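Local coordinates for protein Xaa-Pro dipeptidase (Mycobacterium tuberculosis, PDB 5E2C) that probably acts as a metal-dependent aminopeptidase of the Xaa-Pro dipeptidase type, this chain being its N-terminal creatinase/prolidase domain, at residues A10-S15 with L41-D46; Y30-S35 with A50-D55; E96-T101 with T125-R130; A107-L112 with T117-A122. All blocks are in the same frame, centred on the assembly; numbering follows the deposited sequence.

Interaction 1 of 4, residues A10-S15 with L41-D46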
loop_
_atom_site.group_PDB
_atom_site.type_symbol
_atom_site.label_atom_id
_atom_site.label_comp_id
_atom_site.label_asym_id
_atom_site.label_seq_id
_atom_site.Cartn_x
_atom_site.Cartn_y
_atom_site.Cartn_z
ATOM N N ALA A 10 2.740 23.040 11.621
ATOM C CA ALA A 10 2.756 22.960 13.077
ATOM C C ALA A 10 2.642 21.512 13.543
ATOM O O ALA A 10 3.315 21.097 14.495
ATOM C CB ALA A 10 1.627 23.798 13.667
ATOM N N GLN A 11 1.784 20.735 12.892
ATOM C CA GLN A 11 1.625 19.331 13.262
ATOM C C GLN A 11 2.839 18.476 12.862
ATOM O O GLN A 11 3.238 17.564 13.598
ATOM C CB GLN A 11 0.346 18.737 12.678
ATOM C CG GLN A 11 -0.022 17.420 13.334
ATOM C CD GLN A 11 -0.115 17.560 14.846
ATOM O OE1 GLN A 11 -0.902 18.358 15.343
ATOM N NE2 GLN A 11 0.724 16.813 15.581
ATOM N N ILE A 12 3.427 18.782 11.712
ATOM C CA ILE A 12 4.633 18.111 11.275
ATOM C C ILE A 12 5.699 18.294 12.370
ATOM O O ILE A 12 6.324 17.331 12.824
ATOM C CB ILE A 12 5.109 18.661 9.904
ATOM C CG1 ILE A 12 4.100 18.274 8.812
ATOM C CG2 ILE A 12 6.480 18.128 9.514
ATOM C CD1 ILE A 12 4.410 18.869 7.458
ATOM N N ALA A 13 5.880 19.534 12.809
ATOM C CA ALA A 13 6.906 19.839 13.802
ATOM C C ALA A 13 6.591 19.169 15.132
ATOM O O ALA A 13 7.488 18.611 15.785
ATOM C CB ALA A 13 7.049 21.344 13.969
ATOM N N ALA A 14 5.322 19.206 15.531
ATOM C CA ALA A 14 4.882 18.570 16.778
ATOM C C ALA A 14 5.086 17.056 16.782
ATOM O O ALA A 14 5.244 16.454 17.844
ATOM C CB ALA A 14 3.419 18.881 17.039
ATOM N N SER A 15 5.069 16.450 15.593
ATOM C CA SER A 15 5.251 15.016 15.448
ATOM C C SER A 15 6.734 14.639 15.340
ATOM O O SER A 15 7.067 13.465 15.169
ATOM C CB SER A 15 4.513 14.527 14.199
ATOM O OG SER A 15 3.119 14.644 14.371
ATOM N N LEU A 41 2.436 15.693 -2.775
ATOM C CA LEU A 41 2.780 17.005 -2.255
ATOM C C LEU A 41 3.832 16.831 -1.164
ATOM O O LEU A 41 3.716 15.928 -0.326
ATOM C CB LEU A 41 1.529 17.671 -1.676
ATOM C CG LEU A 41 1.685 19.101 -1.189
ATOM C CD1 LEU A 41 1.870 20.015 -2.392
ATOM C CD2 LEU A 41 0.473 19.503 -0.376
ATOM N N LEU A 42 4.875 17.653 -1.216
ATOM C CA LEU A 42 5.906 17.688 -0.158
ATOM C C LEU A 42 5.741 18.982 0.654
ATOM O O LEU A 42 5.777 20.071 0.091
ATOM C CB LEU A 42 7.294 17.624 -0.797
ATOM C CG LEU A 42 8.519 17.708 0.113
ATOM C CD1 LEU A 42 8.497 16.578 1.140
ATOM C CD2 LEU A 42 9.807 17.697 -0.707
ATOM N N VAL A 43 5.532 18.869 1.962
ATOM C CA VAL A 43 5.409 20.043 2.814
ATOM C C VAL A 43 6.505 19.995 3.866
ATOM O O VAL A 43 6.667 18.957 4.527
ATOM C CB VAL A 43 4.036 20.082 3.516
ATOM C CG1 VAL A 43 3.926 21.290 4.425
ATOM C CG2 VAL A 43 2.936 20.111 2.474
ATOM N N PHE A 44 7.240 21.108 4.011
ATOM C CA PHE A 44 8.332 21.211 4.992
ATOM C C PHE A 44 7.848 21.772 6.317
ATOM O O PHE A 44 6.907 22.554 6.356
ATOM C CB PHE A 44 9.458 22.097 4.473
ATOM C CG PHE A 44 10.108 21.601 3.202
ATOM C CD1 PHE A 44 9.623 21.990 1.965
ATOM C CD2 PHE A 44 11.217 20.747 3.243
ATOM C CE1 PHE A 44 10.224 21.550 0.796
ATOM C CE2 PHE A 44 11.813 20.299 2.068
ATOM C CZ PHE A 44 11.316 20.701 0.846
ATOM N N ALA A 45 8.520 21.396 7.408
ATOM C CA ALA A 45 8.152 21.917 8.727
ATOM C C ALA A 45 8.525 23.400 8.840
ATOM O O ALA A 45 7.821 24.189 9.486
ATOM C CB ALA A 45 8.820 21.114 9.830
ATOM N N ASP A 46 9.617 23.782 8.191
ATOM C CA ASP A 46 10.127 25.146 8.328
ATOM C C ASP A 46 9.518 26.054 7.245
ATOM O O ASP A 46 8.479 25.725 6.670
ATOM C CB ASP A 46 11.669 25.154 8.385
ATOM C CG ASP A 46 12.335 24.810 7.065
ATOM O OD1 ASP A 46 11.652 24.605 6.035
ATOM O OD2 ASP A 46 13.588 24.738 7.066
#
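V43 is the first residue of L41-D46 to meet the helix, and its partner is I12. The delta methyl of I12 does the touching: CD1 lies 3.9 Å from V43 CG1 and a similar 3.7 Å from V43 O, so the methyl rests where the valine side chain meets its own peptide. It arrives there because the isoleucine chain is extended past CG1 (chi2 175°), which carries CD1 outward from the helix to the strand, and the two branched side chains cross obliquely. Both residues are buried, and V43 also packs on L8 and K9 of the same helix. Helix 3-14 thus lies against strand 40-44 of the six-stranded mixed sheet of the creatinase/prolidase N-terminal domain, with I12 also reaching M20 on the adjoining strand 19-22.

After F44, whose CB points away from the helix, the strand gives way to a turn at A45. Here the two backbones are nearest, with A13 CA and A45 CA 5.6 Å apart. The second branch of I12 is used at this point, CG2 standing 3.8 Å from A45 CB. The A45 methyl, CB, is also 4.5 Å from A13 N, a looser approach where the contact borders solvent. At D46 the side chain turns off to R48 in a salt bridge, while D46 O takes a hydrogen bond from K9 NZ.

Interaction 2 of 4, residues Y30-S35 with A50-D55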
loop_
_atom_site.group_PDB
_atom_site.type_symbol
_atom_site.label_atom_id
_atom_site.label_comp_id
_atom_site.label_asym_id
_atom_site.label_seq_id
_atom_site.Cartn_x
_atom_site.Cartn_y
_atom_site.Cartn_z
ATOM N N TYR A 30 -6.920 18.698 -0.420
ATOM C CA TYR A 30 -7.188 19.558 0.746
ATOM C C TYR A 30 -6.110 20.628 0.920
ATOM O O TYR A 30 -6.413 21.805 1.166
ATOM C CB TYR A 30 -7.304 18.700 2.007
ATOM C CG TYR A 30 -7.578 19.480 3.254
ATOM C CD1 TYR A 30 -8.829 20.031 3.480
ATOM C CD2 TYR A 30 -6.580 19.692 4.197
ATOM C CE1 TYR A 30 -9.084 20.761 4.622
ATOM C CE2 TYR A 30 -6.830 20.412 5.358
ATOM C CZ TYR A 30 -8.083 20.955 5.554
ATOM O OH TYR A 30 -8.335 21.680 6.690
ATOM N N LEU A 31 -4.849 20.222 0.748
ATOM C CA LEU A 31 -3.724 21.083 0.982
ATOM C C LEU A 31 -3.303 21.973 -0.177
ATOM O O LEU A 31 -2.592 22.937 0.043
ATOM C CB LEU A 31 -2.499 20.239 1.392
ATOM C CG LEU A 31 -2.697 19.463 2.699
ATOM C CD1 LEU A 31 -1.610 18.408 2.822
ATOM C CD2 LEU A 31 -2.680 20.396 3.885
ATOM N N SER A 32 -3.694 21.628 -1.398
ATOM C CA SER A 32 -3.163 22.314 -2.576
ATOM C C SER A 32 -4.231 22.818 -3.540
ATOM O O SER A 32 -3.928 23.642 -4.383
ATOM C CB SER A 32 -2.238 21.385 -3.346
ATOM O OG SER A 32 -2.984 20.396 -4.040
ATOM N N GLY A 33 -5.439 22.293 -3.451
ATOM C CA GLY A 33 -6.482 22.602 -4.436
ATOM C C GLY A 33 -6.372 21.793 -5.726
ATOM O O GLY A 33 -7.247 21.869 -6.601
ATOM N N PHE A 34 -5.337 20.976 -5.846
ATOM C CA PHE A 34 -5.139 20.164 -7.052
ATOM C C PHE A 34 -5.954 18.878 -6.980
ATOM O O PHE A 34 -5.854 18.134 -6.006
ATOM C CB PHE A 34 -3.661 19.831 -7.224
ATOM C CG PHE A 34 -3.378 18.939 -8.387
ATOM C CD1 PHE A 34 -3.589 19.388 -9.681
ATOM C CD2 PHE A 34 -2.928 17.642 -8.195
ATOM C CE1 PHE A 34 -3.320 18.578 -10.768
ATOM C CE2 PHE A 34 -2.664 16.815 -9.282
ATOM C CZ PHE A 34 -2.862 17.283 -10.570
ATOM N N SER A 35 -6.747 18.618 -8.024
ATOM C CA SER A 35 -7.724 17.525 -8.042
ATOM C C SER A 35 -7.417 16.428 -9.075
ATOM O O SER A 35 -8.259 15.561 -9.319
ATOM C CB SER A 35 -9.121 18.095 -8.296
ATOM O OG SER A 35 -9.208 18.667 -9.581
ATOM N N ALA A 50 6.009 24.464 -0.200
ATOM C CA ALA A 50 5.629 23.120 -0.612
ATOM C C ALA A 50 5.890 22.882 -2.094
ATOM O O ALA A 50 5.961 23.820 -2.887
ATOM C CB ALA A 50 4.165 22.877 -0.280
ATOM N N VAL A 51 6.060 21.617 -2.461
ATOM C CA VAL A 51 6.285 21.245 -3.858
ATOM C C VAL A 51 5.221 20.227 -4.267
ATOM O O VAL A 51 5.051 19.193 -3.594
ATOM C CB VAL A 51 7.704 20.657 -4.065
ATOM C CG1 VAL A 51 7.956 20.378 -5.535
ATOM C CG2 VAL A 51 8.772 21.591 -3.486
ATOM N N LEU A 52 4.506 20.518 -5.359
ATOM C CA LEU A 52 3.522 19.589 -5.926
ATOM C C LEU A 52 4.178 18.835 -7.074
ATOM O O LEU A 52 4.925 19.422 -7.834
ATOM C CB LEU A 52 2.303 20.363 -6.433
ATOM C CG LEU A 52 1.156 19.561 -7.043
ATOM C CD1 LEU A 52 0.412 18.786 -5.970
ATOM C CD2 LEU A 52 0.197 20.525 -7.726
ATOM N N ALA A 53 3.931 17.533 -7.169
ATOM C CA ALA A 53 4.354 16.743 -8.311
ATOM C C ALA A 53 3.157 16.034 -8.922
ATOM O O ALA A 53 2.305 15.465 -8.214
ATOM C CB ALA A 53 5.423 15.733 -7.924
ATOM N N THR A 54 3.096 16.083 -10.245
ATOM C CA THR A 54 2.096 15.344 -11.004
ATOM C C THR A 54 2.699 14.928 -12.330
ATOM O O THR A 54 3.864 15.173 -12.580
ATOM C CB THR A 54 0.799 16.163 -11.183
ATOM O OG1 THR A 54 -0.202 15.335 -11.786
ATOM C CG2 THR A 54 1.030 17.384 -12.044
ATOM N N ASP A 55 1.936 14.251 -13.166
ATOM C CA ASP A 55 2.466 13.851 -14.468
ATOM C C ASP A 55 1.974 14.791 -15.576
ATOM O O ASP A 55 1.176 15.698 -15.333
ATOM C CB ASP A 55 2.160 12.380 -14.744
ATOM C CG ASP A 55 0.675 12.085 -14.805
ATOM O OD1 ASP A 55 0.053 12.491 -15.784
ATOM O OD2 ASP A 55 0.140 11.401 -13.901
#
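The least expected feature here is a threonine hydroxyl set against a phenyl ring: T54 OG1 lies 3.5 Å from F34 CZ. The first torsion of T54 (chi1 -173°) explains it, since OG1 stands anti to the backbone N and CG2 is left in the crowded position between N and the carbonyl carbon. The hydroxyl is not without a polar partner, because it is hydrogen-bonded to N38 O, and its approach to the ring is oblique. T54 CB adds a carbon contact to the same end of the ring, 3.9 Å from CZ.

At the other end of F34, L52 takes over. Its CD2 methyl is 4.0 Å from F34 CB and equally far from CG, while CD1 is 4.2 Å from S32 OG; the leucine and phenylalanine side chains cross at about a right angle. F34 CG is itself anti to its backbone N (chi1 177°), which sends the ring over the strand.

S32 fixes the base of this arrangement. Its OG accepts from F34 N at 3.0 Å with a fairly straight N-H line of 160°, and is also hydrogen-bonded to V28 O, back in helix 25-32. With G33 at positive phi, that helix thus ends in an ST turn that directs F34 between strand 51-54 and A62 and Q65 of helix 59-65, a helix-on-sheet layer of this alpha/beta domain.

Interaction 3 of 4, residues E96-T101 with T125-R130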
loop_
_atom_site.group_PDB
_atom_site.type_symbol
_atom_site.label_atom_id
_atom_site.label_comp_id
_atom_site.label_asym_id
_atom_site.label_seq_id
_atom_site.Cartn_x
_atom_site.Cartn_y
_atom_site.Cartn_z
ATOM N N GLU A 96 2.537 8.572 4.147
ATOM C CA GLU A 96 1.227 8.046 4.482
ATOM C C GLU A 96 1.176 6.537 4.253
ATOM O O GLU A 96 0.902 6.039 3.161
ATOM C CB GLU A 96 0.145 8.800 3.721
ATOM C CG GLU A 96 0.075 10.252 4.134
ATOM C CD GLU A 96 -0.997 11.032 3.406
ATOM O OE1 GLU A 96 -0.957 11.046 2.160
ATOM O OE2 GLU A 96 -1.851 11.653 4.086
ATOM N N SER A 97 1.460 5.813 5.317
ATOM C CA SER A 97 1.488 4.364 5.280
ATOM C C SER A 97 0.135 3.722 4.987
ATOM O O SER A 97 0.094 2.562 4.608
ATOM C CB SER A 97 2.077 3.822 6.599
ATOM O OG SER A 97 1.302 4.259 7.686
ATOM N N HIS A 98 -0.966 4.471 5.118
ATOM C CA HIS A 98 -2.289 3.950 4.784
ATOM C C HIS A 98 -2.557 3.863 3.277
ATOM O O HIS A 98 -3.507 3.203 2.852
ATOM C CB HIS A 98 -3.405 4.744 5.482
ATOM C CG HIS A 98 -3.697 6.071 4.852
ATOM N ND1 HIS A 98 -2.903 7.179 5.036
ATOM C CD2 HIS A 98 -4.705 6.463 4.031
ATOM C CE1 HIS A 98 -3.409 8.201 4.362
ATOM N NE2 HIS A 98 -4.500 7.790 3.737
ATOM N N VAL A 99 -1.713 4.506 2.478
ATOM C CA VAL A 99 -1.885 4.477 1.037
ATOM C C VAL A 99 -0.627 4.074 0.248
ATOM O O VAL A 99 -0.743 3.459 -0.800
ATOM C CB VAL A 99 -2.452 5.825 0.550
ATOM C CG1 VAL A 99 -1.356 6.844 0.338
ATOM C CG2 VAL A 99 -3.256 5.620 -0.721
ATOM N N VAL A 100 0.567 4.394 0.738
ATOM C CA VAL A 100 1.803 3.997 0.048
ATOM C C VAL A 100 1.923 2.457 0.096
ATOM O O VAL A 100 1.762 1.842 1.154
ATOM C CB VAL A 100 3.050 4.693 0.651
ATOM C CG1 VAL A 100 4.360 4.147 0.068
ATOM C CG2 VAL A 100 2.969 6.206 0.482
ATOM N N THR A 101 2.198 1.836 -1.051
ATOM C CA THR A 101 2.339 0.381 -1.127
ATOM C C THR A 101 3.721 -0.062 -0.664
ATOM O O THR A 101 4.619 0.759 -0.526
ATOM C CB THR A 101 2.112 -0.161 -2.548
ATOM O OG1 THR A 101 3.142 0.318 -3.415
ATOM C CG2 THR A 101 0.720 0.250 -3.069
ATOM N N THR A 125 -1.802 12.662 9.986
ATOM C CA THR A 125 -1.307 13.998 10.245
ATOM C C THR A 125 -2.199 15.035 9.557
ATOM O O THR A 125 -2.599 16.028 10.176
ATOM C CB THR A 125 0.161 14.150 9.817
ATOM O OG1 THR A 125 0.945 13.135 10.450
ATOM C CG2 THR A 125 0.702 15.490 10.245
ATOM N N VAL A 126 -2.554 14.790 8.301
ATOM C CA VAL A 126 -3.403 15.751 7.597
ATOM C C VAL A 126 -4.832 15.721 8.151
ATOM O O VAL A 126 -5.453 16.761 8.320
ATOM C CB VAL A 126 -3.436 15.486 6.091
ATOM C CG1 VAL A 126 -4.270 16.558 5.404
ATOM C CG2 VAL A 126 -2.020 15.406 5.529
ATOM N N GLU A 127 -5.331 14.519 8.435
ATOM C CA GLU A 127 -6.665 14.326 8.999
ATOM C C GLU A 127 -6.823 15.108 10.294
ATOM O O GLU A 127 -7.908 15.630 10.572
ATOM C CB GLU A 127 -6.929 12.833 9.258
ATOM C CG GLU A 127 -7.162 11.997 8.001
ATOM C CD GLU A 127 -5.893 11.660 7.204
ATOM O OE1 GLU A 127 -4.769 11.985 7.649
ATOM O OE2 GLU A 127 -6.019 11.031 6.140
ATOM N N SER A 128 -5.742 15.218 11.075
ATOM C CA SER A 128 -5.789 15.927 12.361
ATOM C C SER A 128 -6.226 17.392 12.228
ATOM O O SER A 128 -6.606 18.020 13.216
ATOM C CB SER A 128 -4.429 15.860 13.071
ATOM O OG SER A 128 -3.483 16.738 12.471
ATOM N N LEU A 129 -6.139 17.932 11.015
ATOM C CA LEU A 129 -6.520 19.318 10.753
ATOM C C LEU A 129 -8.031 19.534 10.529
ATOM O O LEU A 129 -8.515 20.659 10.626
ATOM C CB LEU A 129 -5.755 19.832 9.524
ATOM C CG LEU A 129 -4.243 19.618 9.452
ATOM C CD1 LEU A 129 -3.717 20.096 8.107
ATOM C CD2 LEU A 129 -3.505 20.315 10.582
ATOM N N ARG A 130 -8.762 18.467 10.239
ATOM C CA ARG A 130 -10.194 18.572 9.952
ATOM C C ARG A 130 -11.020 18.665 11.235
ATOM O O ARG A 130 -10.469 18.661 12.340
ATOM C CB ARG A 130 -10.624 17.390 9.077
ATOM C CG ARG A 130 -10.074 17.504 7.666
ATOM C CD ARG A 130 -9.802 16.164 7.005
ATOM N NE ARG A 130 -9.160 16.380 5.711
ATOM C CZ ARG A 130 -8.553 15.446 4.981
ATOM N NH1 ARG A 130 -8.478 14.182 5.389
ATOM N NH2 ARG A 130 -8.015 15.788 3.822
HETATM O O HOH W 1 -2.240 12.055 6.774
#
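Water 1 is gripped from three sides where E96 faces V126 and E127. It donates to E96 OE2 at 2.7 Å and to E127 OE1, also at 2.7 Å, and accepts from V126 N at 3.1 Å. The water therefore ties the loop after strand 92-95 to the start of the short 3-10 turn 127-129. It also separates two like charges: E96 OE2 and E127 OE1 are 4.6 Å apart, and the two water protons between them would be expected to ease their repulsion.

Direct contact is sparse, in line with the small buried surface of 88 Å². E96 OE2 lies 4.0 Å from the V126 CG2 methyl, the two side chains crossing at about a right angle. E127 sets out to one side, then bends at its second torsion (chi2 76°), bringing the carboxylate round to E96 and H98. Its OE2 makes a loose approach of 4.2 Å to H98 CE1, while E96 OE2 lies in plane at the ring edge; the imidazole is held by hydrogen bonds from ND1 to S123 OG and NE2 to D24 OD2. Within the turn, S128 OG donates to T125 O at 2.6 Å. The 96-101 loop also meets the second subunit, where S97 OG is hydrogen-bonded to D103 OD1 of that chain.

Helix 25-32 and the residues just ahead of it supply much of the second shell: E96 OE1 accepts from S23 N and D24 N, and N27 ND2 bonds both E96 OE2 and E127 OE2, so the carboxylates are probably stabilised as anions. V126 packs on I22 of strand 19-22 and on Y30 and L31 of that helix.

Interaction 4 of 4, residues A107-L112 with T117-A122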
loop_
_atom_site.group_PDB
_atom_site.type_symbol
_atom_site.label_atom_id
_atom_site.label_comp_id
_atom_site.label_asym_id
_atom_site.label_seq_id
_atom_site.Cartn_x
_atom_site.Cartn_y
_atom_site.Cartn_z
ATOM N N ALA A 107 10.567 2.179 -3.361
ATOM C CA ALA A 107 10.987 3.239 -4.306
ATOM C C ALA A 107 11.369 4.534 -3.599
ATOM O O ALA A 107 12.375 5.163 -3.964
ATOM C CB ALA A 107 9.920 3.516 -5.348
ATOM N N LEU A 108 10.559 4.941 -2.617
ATOM C CA LEU A 108 10.860 6.131 -1.812
ATOM C C LEU A 108 12.229 5.959 -1.164
ATOM O O LEU A 108 13.044 6.885 -1.195
ATOM C CB LEU A 108 9.823 6.374 -0.707
ATOM C CG LEU A 108 8.354 6.564 -1.145
ATOM C CD1 LEU A 108 7.504 6.953 0.046
ATOM C CD2 LEU A 108 8.247 7.605 -2.247
ATOM N N ALA A 109 12.460 4.778 -0.575
ATOM C CA ALA A 109 13.724 4.491 0.125
ATOM C C ALA A 109 14.894 4.535 -0.842
ATOM O O ALA A 109 15.956 5.048 -0.503
ATOM C CB ALA A 109 13.664 3.144 0.824
ATOM N N GLY A 110 14.692 4.017 -2.049
ATOM C CA GLY A 110 15.706 4.042 -3.111
ATOM C C GLY A 110 16.098 5.456 -3.494
ATOM O O GLY A 110 17.274 5.755 -3.727
ATOM N N ALA A 111 15.125 6.355 -3.526
ATOM C CA ALA A 111 15.397 7.753 -3.860
ATOM C C ALA A 111 16.205 8.455 -2.772
ATOM O O ALA A 111 16.765 9.512 -3.023
ATOM C CB ALA A 111 14.095 8.508 -4.106
ATOM N N LEU A 112 16.261 7.866 -1.575
ATOM C CA LEU A 112 16.963 8.442 -0.446
ATOM C C LEU A 112 18.284 7.722 -0.151
ATOM O O LEU A 112 18.933 8.021 0.847
ATOM C CB LEU A 112 16.063 8.389 0.795
ATOM C CG LEU A 112 14.815 9.284 0.731
ATOM C CD1 LEU A 112 13.897 8.993 1.905
ATOM C CD2 LEU A 112 15.197 10.752 0.702
ATOM N N THR A 117 18.096 10.586 5.545
ATOM C CA THR A 117 16.666 10.871 5.660
ATOM C C THR A 117 15.979 9.578 6.037
ATOM O O THR A 117 16.120 8.586 5.323
ATOM C CB THR A 117 16.081 11.348 4.318
ATOM O OG1 THR A 117 16.756 12.539 3.891
ATOM C CG2 THR A 117 14.579 11.629 4.454
ATOM N N GLU A 118 15.253 9.582 7.153
ATOM C CA GLU A 118 14.486 8.424 7.601
ATOM C C GLU A 118 13.018 8.613 7.195
ATOM O O GLU A 118 12.439 9.684 7.412
ATOM C CB GLU A 118 14.564 8.285 9.129
ATOM C CG GLU A 118 13.785 7.096 9.708
ATOM C CD GLU A 118 13.600 7.149 11.229
ATOM O OE1 GLU A 118 14.158 8.045 11.888
ATOM O OE2 GLU A 118 12.874 6.286 11.778
ATOM N N LEU A 119 12.420 7.568 6.636
ATOM C CA LEU A 119 10.998 7.577 6.306
ATOM C C LEU A 119 10.217 7.154 7.534
ATOM O O LEU A 119 10.458 6.075 8.083
ATOM C CB LEU A 119 10.712 6.624 5.153
ATOM C CG LEU A 119 11.211 7.163 3.804
ATOM C CD1 LEU A 119 11.483 6.028 2.829
ATOM C CD2 LEU A 119 10.200 8.157 3.239
ATOM N N VAL A 120 9.282 7.993 7.960
ATOM C CA VAL A 120 8.533 7.757 9.184
ATOM C C VAL A 120 7.034 7.689 8.915
ATOM O O VAL A 120 6.462 8.596 8.303
ATOM C CB VAL A 120 8.812 8.877 10.193
ATOM C CG1 VAL A 120 8.007 8.675 11.480
ATOM C CG2 VAL A 120 10.310 8.963 10.486
ATOM N N ARG A 121 6.393 6.621 9.375
ATOM C CA ARG A 121 4.942 6.509 9.245
ATOM C C ARG A 121 4.248 7.722 9.884
ATOM O O ARG A 121 4.499 8.076 11.055
ATOM C CB ARG A 121 4.435 5.214 9.877
ATOM C CG ARG A 121 4.947 3.939 9.215
ATOM C CD ARG A 121 4.779 2.767 10.179
ATOM N NE ARG A 121 5.096 1.495 9.551
ATOM C CZ ARG A 121 6.322 1.064 9.261
ATOM N NH1 ARG A 121 7.400 1.796 9.553
ATOM N NH2 ARG A 121 6.474 -0.122 8.675
ATOM N N ALA A 122 3.375 8.363 9.110
ATOM C CA ALA A 122 2.708 9.585 9.536
ATOM C C ALA A 122 1.246 9.682 9.085
ATOM O O ALA A 122 0.706 10.791 8.976
ATOM C CB ALA A 122 3.480 10.800 9.037
#
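The CA atoms of A109 and L119 are 7.4 Å apart and those of L112 and T117 6.6 Å, so the end of helix 102-111 draws nearer to the start of strand 118-121. L119 fills the wider part. Its CD1 methyl reaches the helix backbone, 3.8 Å from A109 N, and sits 3.9 Å from L108 CB, so it touches the root of that leucine. The A109 methyl gives a more marginal contact at the exposed border.

Nearer the turn L112 spreads both of its methyls. CD1 is placed 3.8 Å from L119 CG and 3.7 Å from T117 CG2; CD2 lies over T117 CB at 3.8 Å. The first torsion of T117 (chi1 -60°) places CG2, anti to the backbone N, against these L112 methyls, while OG1 is hydrogen-bonded to V90 O.

The pairing closes the second half of the beta-alpha-beta unit formed by strand 92-95, helix 102-111 and strand 118-121, and L108 continues inward to L21 and A82. All the side-chain groups meeting across the contact are aliphatic apart from a grazing threonine oxygen, which implies that shape fit and exclusion of water, rather than directed bonds, hold the helix end on strand 118-121, the outermost within this chain.

In the fold
All four contacts belong to one creatinase/prolidase N-terminal domain. Interactions 1, 2 and 4 reach its mixed sheet: 1 and 2 through the neighbouring strands 40-44 and 51-54, 4 through the outermost strand 118-121. Interactions 1 and 2 interleave along the chain and touch, with centres about 16 Å apart; both precede interaction 3, whose segments enclose those of interaction 4 in sequence. The 125-130 turn connects the set, packing on Q11 of interaction 1 and on Y30 and L31 of interaction 2, with T125 OG1 hydrogen-bonded to A122 O of interaction 4. Interactions 2 and 4, with centres about 19 Å apart, lie on opposite sides of the chain's centre. Near the second subunit are interactions 3 and 4, R121 forming a salt bridge to its D106.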